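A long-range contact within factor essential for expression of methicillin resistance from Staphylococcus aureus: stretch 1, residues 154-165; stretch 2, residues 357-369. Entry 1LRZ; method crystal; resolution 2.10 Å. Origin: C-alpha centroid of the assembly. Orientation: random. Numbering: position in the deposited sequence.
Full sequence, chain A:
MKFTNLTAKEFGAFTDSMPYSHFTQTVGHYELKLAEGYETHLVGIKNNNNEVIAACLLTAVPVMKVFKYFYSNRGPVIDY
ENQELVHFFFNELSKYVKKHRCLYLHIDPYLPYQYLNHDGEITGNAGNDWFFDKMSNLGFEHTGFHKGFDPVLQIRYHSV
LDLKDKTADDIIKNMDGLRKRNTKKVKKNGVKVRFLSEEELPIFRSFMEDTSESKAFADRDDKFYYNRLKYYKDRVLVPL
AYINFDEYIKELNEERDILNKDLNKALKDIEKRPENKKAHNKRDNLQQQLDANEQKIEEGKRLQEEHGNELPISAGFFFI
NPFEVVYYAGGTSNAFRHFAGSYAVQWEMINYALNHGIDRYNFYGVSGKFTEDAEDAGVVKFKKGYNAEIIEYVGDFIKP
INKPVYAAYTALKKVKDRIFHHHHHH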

ATOM      1  N   GLN A 154      -5.896  -8.284 -11.635  1.00 26.79           N
ATOM      2  CA  GLN A 154      -5.164  -7.419 -10.715  1.00 24.21           C
ATOM      3  C   GLN A 154      -4.360  -6.410 -11.552  1.00 23.38           C
ATOM      4  O   GLN A 154      -3.929  -6.720 -12.668  1.00 18.59           O
ATOM      5  CB  GLN A 154      -4.197  -8.248  -9.849  1.00 27.55           C
ATOM      6  CG  GLN A 154      -4.846  -9.269  -8.928  1.00 25.96           C
ATOM      7  CD  GLN A 154      -5.937  -8.655  -8.064  1.00 34.44           C
ATOM      8  OE1 GLN A 154      -5.744  -7.603  -7.454  1.00 35.88           O
ATOM      9  NE2 GLN A 154      -7.089  -9.317  -8.002  1.00 34.56           N
ATOM     10  N   ILE A 155      -4.168  -5.206 -11.019  1.00 22.73           N
ATOM     11  CA  ILE A 155      -3.404  -4.176 -11.714  1.00 23.94           C
ATOM     12  C   ILE A 155      -1.961  -4.671 -11.858  1.00 22.20           C
ATOM     13  O   ILE A 155      -1.359  -5.143 -10.886  1.00 19.35           O
ATOM     14  CB  ILE A 155      -3.436  -2.832 -10.929  1.00 28.43           C
ATOM     15  CG1 ILE A 155      -2.588  -1.782 -11.647  1.00 30.75           C
ATOM     16  CG2 ILE A 155      -2.930  -3.033  -9.520  1.00 32.42           C
ATOM     17  CD1 ILE A 155      -3.042  -1.521 -13.084  1.00 34.42           C
ATOM     18  N   ARG A 156      -1.422  -4.568 -13.072  1.00 19.03           N
ATOM     19  CA  ARG A 156      -0.069  -5.031 -13.383  1.00 18.45           C
ATOM     20  C   ARG A 156       1.073  -4.075 -13.040  1.00 16.52           C
ATOM     21  O   ARG A 156       2.239  -4.433 -13.218  1.00 16.74           O
ATOM     22  CB  ARG A 156       0.067  -5.393 -14.876  1.00 19.44           C
ATOM     23  CG  ARG A 156      -0.463  -6.749 -15.311  1.00 23.56           C
ATOM     24  CD  ARG A 156       0.115  -7.159 -16.691  1.00 20.87           C
ATOM     25  NE  ARG A 156       0.131  -6.043 -17.635  1.00 19.12           N
ATOM     26  CZ  ARG A 156       1.235  -5.523 -18.163  1.00 19.75           C
ATOM     27  NH1 ARG A 156       2.429  -6.024 -17.854  1.00 15.92           N
ATOM     28  NH2 ARG A 156       1.147  -4.485 -18.982  1.00 13.67           N
ATOM     29  N   TYR A 157       0.760  -2.879 -12.554  1.00 15.91           N
ATOM     30  CA  TYR A 157       1.806  -1.911 -12.227  1.00 15.82           C
ATOM     31  C   TYR A 157       1.733  -1.390 -10.796  1.00 16.57           C
ATOM     32  O   TYR A 157       0.657  -1.034 -10.317  1.00 14.41           O
ATOM     33  CB  TYR A 157       1.746  -0.700 -13.164  1.00 16.54           C
ATOM     34  CG  TYR A 157       1.848  -1.008 -14.642  1.00 16.05           C
ATOM     35  CD1 TYR A 157       0.755  -1.522 -15.354  1.00 15.48           C
ATOM     36  CD2 TYR A 157       3.028  -0.755 -15.338  1.00 15.93           C
ATOM     37  CE1 TYR A 157       0.843  -1.775 -16.736  1.00 13.76           C
ATOM     38  CE2 TYR A 157       3.125  -1.001 -16.710  1.00 15.92           C
ATOM     39  CZ  TYR A 157       2.031  -1.507 -17.399  1.00 16.65           C
ATOM     40  OH  TYR A 157       2.128  -1.723 -18.757  1.00 18.94           O
ATOM     41  N   HIS A 158       2.889  -1.341 -10.132  1.00 15.98           N
ATOM     42  CA  HIS A 158       2.998  -0.828  -8.764  1.00 13.17           C
ATOM     43  C   HIS A 158       4.031   0.300  -8.718  1.00 14.17           C
ATOM     44  O   HIS A 158       4.995   0.291  -9.482  1.00 13.02           O
ATOM     45  CB  HIS A 158       3.480  -1.913  -7.786  1.00 11.95           C
ATOM     46  CG  HIS A 158       2.470  -2.979  -7.491  1.00 14.87           C
ATOM     47  ND1 HIS A 158       2.782  -4.110  -6.764  1.00 13.00           N
ATOM     48  CD2 HIS A 158       1.157  -3.086  -7.810  1.00 13.93           C
ATOM     49  CE1 HIS A 158       1.705  -4.868  -6.651  1.00 16.18           C
ATOM     50  NE2 HIS A 158       0.704  -4.271  -7.277  1.00 13.92           N
ATOM     51  N   SER A 159       3.817   1.263  -7.822  1.00 14.01           N
ATOM     52  CA  SER A 159       4.761   2.362  -7.597  1.00 14.56           C
ATOM     53  C   SER A 159       5.395   1.918  -6.279  1.00 15.56           C
ATOM     54  O   SER A 159       4.717   1.868  -5.249  1.00 15.82           O
ATOM     55  CB  SER A 159       4.033   3.686  -7.390  1.00 13.18           C
ATOM     56  OG  SER A 159       4.940   4.648  -6.869  1.00 16.45           O
ATOM     57  N   VAL A 160       6.687   1.608  -6.305  1.00 13.48           N
ATOM     58  CA  VAL A 160       7.361   1.064  -5.130  1.00 12.94           C
ATOM     59  C   VAL A 160       8.583   1.845  -4.659  1.00 11.65           C
ATOM     60  O   VAL A 160       9.453   2.180  -5.454  1.00 12.15           O
ATOM     61  CB  VAL A 160       7.798  -0.392  -5.433  1.00 15.24           C
ATOM     62  CG1 VAL A 160       8.394  -1.046  -4.184  1.00 13.76           C
ATOM     63  CG2 VAL A 160       6.597  -1.182  -5.964  1.00 12.78           C
ATOM     64  N   LEU A 161       8.636   2.105  -3.357  1.00 11.78           N
ATOM     65  CA  LEU A 161       9.737   2.838  -2.737  1.00 11.58           C
ATOM     66  C   LEU A 161      10.653   1.869  -1.997  1.00 13.25           C
ATOM     67  O   LEU A 161      10.240   1.206  -1.037  1.00 15.24           O
ATOM     68  CB  LEU A 161       9.190   3.869  -1.750  1.00 13.87           C
ATOM     69  CG  LEU A 161      10.203   4.726  -0.975  1.00 14.70           C
ATOM     70  CD1 LEU A 161      11.043   5.556  -1.956  1.00 14.12           C
ATOM     71  CD2 LEU A 161       9.439   5.647  -0.020  1.00 15.29           C
ATOM     72  N   ASP A 162      11.903   1.793  -2.443  1.00 15.38           N
ATOM     73  CA  ASP A 162      12.874   0.896  -1.832  1.00 17.68           C
ATOM     74  C   ASP A 162      13.462   1.527  -0.577  1.00 17.62           C
ATOM     75  O   ASP A 162      13.991   2.644  -0.614  1.00 18.06           O
ATOM     76  CB  ASP A 162      13.978   0.565  -2.837  1.00 19.66           C
ATOM     77  CG  ASP A 162      15.046  -0.345  -2.250  1.00 25.88           C
ATOM     78  OD1 ASP A 162      14.794  -0.976  -1.195  1.00 25.31           O
ATOM     79  OD2 ASP A 162      16.133  -0.438  -2.855  1.00 28.03           O
ATOM     80  N   LEU A 163      13.369   0.813   0.540  1.00 16.33           N
ATOM     81  CA  LEU A 163      13.879   1.340   1.805  1.00 15.78           C
ATOM     82  C   LEU A 163      15.159   0.647   2.278  1.00 17.20           C
ATOM     83  O   LEU A 163      15.714   1.005   3.323  1.00 17.88           O
ATOM     84  CB  LEU A 163      12.805   1.207   2.886  1.00 16.17           C
ATOM     85  CG  LEU A 163      11.431   1.860   2.647  1.00 19.15           C
ATOM     86  CD1 LEU A 163      10.530   1.555   3.837  1.00 17.11           C
ATOM     87  CD2 LEU A 163      11.567   3.368   2.458  1.00 14.15           C
ATOM     88  N   LYS A 164      15.618  -0.351   1.527  1.00 17.80           N
ATOM     89  CA  LYS A 164      16.816  -1.086   1.916  1.00 17.96           C
ATOM     90  C   LYS A 164      18.000  -0.147   2.161  1.00 22.01           C
ATOM     91  O   LYS A 164      18.348   0.665   1.300  1.00 23.24           O
ATOM     92  CB  LYS A 164      17.190  -2.113   0.839  1.00 18.01           C
ATOM     93  CG  LYS A 164      18.372  -3.015   1.234  1.00 18.90           C
ATOM     94  CD  LYS A 164      18.008  -3.858   2.467  1.00 21.07           C
ATOM     95  CE  LYS A 164      19.155  -4.730   2.950  1.00 23.89           C
ATOM     96  NZ  LYS A 164      18.704  -5.602   4.072  1.00 26.19           N
ATOM     97  N   ASP A 165      18.601  -0.265   3.342  1.00 23.52           N
ATOM     98  CA  ASP A 165      19.759   0.537   3.739  1.00 25.32           C
ATOM     99  C   ASP A 165      19.532   2.049   3.778  1.00 26.95           C
ATOM    100  O   ASP A 165      20.465   2.837   3.606  1.00 25.17           O
ATOM    101  CB  ASP A 165      20.961   0.221   2.839  1.00 26.43           C
ATOM    102  CG  ASP A 165      21.439  -1.226   2.990  1.00 29.90           C
ATOM    103  OD1 ASP A 165      21.172  -1.833   4.047  1.00 30.18           O
ATOM    104  OD2 ASP A 165      22.089  -1.747   2.063  1.00 28.87           O
ATOM    105  N   GLY A 357      11.969  -3.149  10.365  1.00 21.70           N
ATOM    106  CA  GLY A 357      12.620  -4.018   9.393  1.00 18.35           C
ATOM    107  C   GLY A 357      11.931  -4.464   8.115  1.00 19.61           C
ATOM    108  O   GLY A 357      12.162  -5.581   7.660  1.00 17.31           O
ATOM    109  N   ILE A 358      11.090  -3.620   7.528  1.00 16.18           N
ATOM    110  CA  ILE A 358      10.443  -3.975   6.273  1.00 14.17           C
ATOM    111  C   ILE A 358      11.112  -3.027   5.284  1.00 14.58           C
ATOM    112  O   ILE A 358      10.999  -1.798   5.409  1.00 13.34           O
ATOM    113  CB  ILE A 358       8.906  -3.766   6.351  1.00 13.02           C
ATOM    114  CG1 ILE A 358       8.319  -4.734   7.385  1.00 12.89           C
ATOM    115  CG2 ILE A 358       8.274  -3.986   4.980  1.00 11.72           C
ATOM    116  CD1 ILE A 358       6.875  -4.417   7.827  1.00 15.76           C
ATOM    117  N   ASP A 359      11.821  -3.607   4.317  1.00 14.71           N
ATOM    118  CA  ASP A 359      12.597  -2.838   3.343  1.00 17.92           C
ATOM    119  C   ASP A 359      11.915  -2.407   2.050  1.00 17.39           C
ATOM    120  O   ASP A 359      12.584  -1.961   1.113  1.00 15.52           O
ATOM    121  CB  ASP A 359      13.856  -3.625   2.982  1.00 20.72           C
ATOM    122  CG  ASP A 359      14.681  -3.991   4.201  1.00 23.83           C
ATOM    123  OD1 ASP A 359      14.876  -3.113   5.068  1.00 26.75           O
ATOM    124  OD2 ASP A 359      15.139  -5.149   4.277  1.00 25.61           O
ATOM    125  N   ARG A 360      10.599  -2.527   1.995  1.00 14.39           N
ATOM    126  CA  ARG A 360       9.872  -2.162   0.785  1.00 14.68           C
ATOM    127  C   ARG A 360       8.556  -1.489   1.139  1.00 14.77           C
ATOM    128  O   ARG A 360       7.793  -2.001   1.952  1.00 16.43           O
ATOM    129  CB  ARG A 360       9.628  -3.424  -0.034  1.00 13.41           C
ATOM    130  CG  ARG A 360       8.731  -3.272  -1.252  1.00 13.92           C
ATOM    131  CD  ARG A 360       8.816  -4.567  -2.068  1.00 15.01           C
ATOM    132  NE  ARG A 360       7.702  -4.761  -2.990  1.00 13.69           N
ATOM    133  CZ  ARG A 360       7.831  -4.929  -4.303  1.00 15.21           C
ATOM    134  NH1 ARG A 360       9.037  -4.909  -4.871  1.00 12.24           N
ATOM    135  NH2 ARG A 360       6.752  -5.172  -5.046  1.00 14.68           N
ATOM    136  N   TYR A 361       8.303  -0.335   0.534  1.00 13.26           N
ATOM    137  CA  TYR A 361       7.081   0.409   0.784  1.00 14.76           C
ATOM    138  C   TYR A 361       6.364   0.510  -0.562  1.00 14.67           C
ATOM    139  O   TYR A 361       6.817   1.198  -1.477  1.00 13.21           O
ATOM    140  CB  TYR A 361       7.413   1.798   1.329  1.00 14.34           C
ATOM    141  CG  TYR A 361       6.202   2.565   1.802  1.00 15.80           C
ATOM    142  CD1 TYR A 361       5.663   2.350   3.072  1.00 14.61           C
ATOM    143  CD2 TYR A 361       5.589   3.507   0.974  1.00 15.00           C
ATOM    144  CE1 TYR A 361       4.544   3.057   3.505  1.00 14.19           C
ATOM    145  CE2 TYR A 361       4.469   4.217   1.392  1.00 15.03           C
ATOM    146  CZ  TYR A 361       3.954   3.989   2.657  1.00 17.92           C
ATOM    147  OH  TYR A 361       2.848   4.697   3.056  1.00 18.20           O
ATOM    148  N   ASN A 362       5.243  -0.186  -0.667  1.00 13.52           N
ATOM    149  CA  ASN A 362       4.485  -0.261  -1.902  1.00 13.37           C
ATOM    150  C   ASN A 362       3.299   0.708  -1.979  1.00 14.00           C
ATOM    151  O   ASN A 362       2.281   0.479  -1.327  1.00 13.06           O
ATOM    152  CB  ASN A 362       3.987  -1.703  -2.058  1.00 13.60           C
ATOM    153  CG  ASN A 362       3.720  -2.080  -3.495  1.00 16.95           C
ATOM    154  OD1 ASN A 362       3.429  -1.223  -4.320  1.00 15.18           O
ATOM    155  ND2 ASN A 362       3.800  -3.383  -3.798  1.00  9.80           N
ATOM    156  N   PHE A 363       3.430   1.775  -2.775  1.00 13.68           N
ATOM    157  CA  PHE A 363       2.340   2.740  -2.952  1.00 15.10           C
ATOM    158  C   PHE A 363       1.242   2.050  -3.763  1.00 15.33           C
ATOM    159  O   PHE A 363       0.154   2.588  -3.980  1.00 13.95           O
ATOM    160  CB  PHE A 363       2.825   4.001  -3.687  1.00  9.69           C
ATOM    161  CG  PHE A 363       3.596   4.947  -2.812  1.00 15.97           C
ATOM    162  CD1 PHE A 363       4.990   4.987  -2.856  1.00 12.37           C
ATOM    163  CD2 PHE A 363       2.924   5.797  -1.927  1.00 15.56           C
ATOM    164  CE1 PHE A 363       5.709   5.864  -2.026  1.00 16.03           C
ATOM    165  CE2 PHE A 363       3.640   6.681  -1.091  1.00 18.30           C
ATOM    166  CZ  PHE A 363       5.028   6.714  -1.141  1.00 12.85           C
ATOM    167  N   TYR A 364       1.570   0.845  -4.210  1.00 15.59           N
ATOM    168  CA  TYR A 364       0.676  -0.014  -4.973  1.00 15.67           C
ATOM    169  C   TYR A 364       0.249   0.436  -6.380  1.00 17.07           C
ATOM    170  O   TYR A 364       1.009   1.075  -7.103  1.00 16.07           O
ATOM    171  CB  TYR A 364      -0.559  -0.381  -4.122  1.00 15.90           C
ATOM    172  CG  TYR A 364      -0.969  -1.844  -4.248  1.00 19.67           C
ATOM    173  CD1 TYR A 364      -0.014  -2.868  -4.125  1.00 19.88           C
ATOM    174  CD2 TYR A 364      -2.296  -2.210  -4.477  1.00 20.15           C
ATOM    175  CE1 TYR A 364      -0.368  -4.204  -4.227  1.00 19.24           C
ATOM    176  CE2 TYR A 364      -2.666  -3.563  -4.587  1.00 19.27           C
ATOM    177  CZ  TYR A 364      -1.695  -4.549  -4.459  1.00 21.90           C
ATOM    178  OH  TYR A 364      -2.032  -5.881  -4.557  1.00 20.51           O
ATOM    179  N   GLY A 365      -0.978   0.089  -6.749  1.00 16.23           N
ATOM    180  CA  GLY A 365      -1.476   0.331  -8.090  1.00 18.11           C
ATOM    181  C   GLY A 365      -1.472   1.646  -8.842  1.00 17.16           C
ATOM    182  O   GLY A 365      -1.857   2.678  -8.303  1.00 20.09           O
ATOM    183  N   VAL A 366      -1.000   1.600 -10.091  1.00 15.82           N
ATOM    184  CA  VAL A 366      -1.060   2.759 -10.988  1.00 16.72           C
ATOM    185  C   VAL A 366      -1.565   2.153 -12.301  1.00 19.12           C
ATOM    186  O   VAL A 366      -1.314   0.972 -12.582  1.00 17.02           O
ATOM    187  CB  VAL A 366       0.315   3.486 -11.193  1.00 18.17           C
ATOM    188  CG1 VAL A 366       0.847   3.978  -9.840  1.00 14.97           C
ATOM    189  CG2 VAL A 366       1.315   2.576 -11.883  1.00 15.12           C
ATOM    190  N   SER A 367      -2.281   2.944 -13.096  1.00 17.53           N
ATOM    191  CA  SER A 367      -2.868   2.443 -14.340  1.00 19.62           C
ATOM    192  C   SER A 367      -1.880   1.911 -15.373  1.00 19.23           C
ATOM    193  O   SER A 367      -2.209   1.003 -16.135  1.00 19.49           O
ATOM    194  CB  SER A 367      -3.720   3.535 -14.995  1.00 19.65           C
ATOM    195  OG  SER A 367      -2.892   4.587 -15.463  1.00 20.80           O
ATOM    196  N   GLY A 368      -0.677   2.465 -15.406  1.00 18.27           N
ATOM    197  CA  GLY A 368       0.287   2.012 -16.395  1.00 20.92           C
ATOM    198  C   GLY A 368       0.197   2.863 -17.656  1.00 20.76           C
ATOM    199  O   GLY A 368       0.993   2.706 -18.581  1.00 19.71           O
ATOM    200  N   LYS A 369      -0.779   3.766 -17.690  1.00 20.81           N
ATOM    201  CA  LYS A 369      -0.965   4.674 -18.823  1.00 27.74           C
ATOM    202  C   LYS A 369      -0.365   5.992 -18.338  1.00 31.92           C
ATOM    203  O   LYS A 369      -1.055   6.814 -17.726  1.00 35.47           O
ATOM    204  CB  LYS A 369      -2.451   4.880 -19.123  1.00 28.00           C
ATOM    205  CG  LYS A 369      -3.242   3.623 -19.459  1.00 33.59           C
ATOM    206  CD  LYS A 369      -4.723   3.969 -19.611  1.00 39.61           C
ATOM    207  CE  LYS A 369      -5.593   2.742 -19.849  1.00 44.18           C
ATOM    208  NZ  LYS A 369      -7.053   3.110 -19.876  1.00 46.70           N
TER
HETATM  209  O   HOH W   1      17.378  -1.575   5.712  1.00 25.02           O

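What joins the backbones? Strand 157-162 and the strand beginning at Arg360 run antiparallel, their N-to-C directions 167° apart. Leu161 and Tyr361 form the most regular pair, Leu161 N donating to Tyr361 O at 2.8 Å and Tyr361 N to Leu161 O at 2.9 Å. Beyond it, Leu163 N reaches Asp359 O at 2.9 Å; towards the other end Phe363 N bonds Ser159 O (2.8 Å), Ser159 N bonds Tyr364 O (2.9 Å) and Val366 N bonds Tyr157 O (3.1 Å).

How do apolar side chains fill the contact? Leu161 and Tyr361 share one face of the sheet, where Leu161 CB lies 4.0 Å from Phe363 CE1. Leu163 brings CD1 to 4.0 Å from Tyr361 CB. All four are buried, packing apolar surface away from solvent; the stretches bury 990 Å² in total. On the other face, Val160 CG1 packs over one face of the Arg360 guanidinium.

What do the rings and Gly368 contribute? His158 and Tyr364 rings meet obliquely, centroids 4.3 Å apart. Gly368 CA lies over the Tyr157 ring, 3.7 Å from its centroid; a CB there would clash with Tyr157 CE1.

Where does charge act? Lys164, suitably exposed, forms a salt bridge from NZ to Asp359 OD2 (3.6 Å). A water links Asp359 OD1 to Asp165 N, 3.0 Å from each.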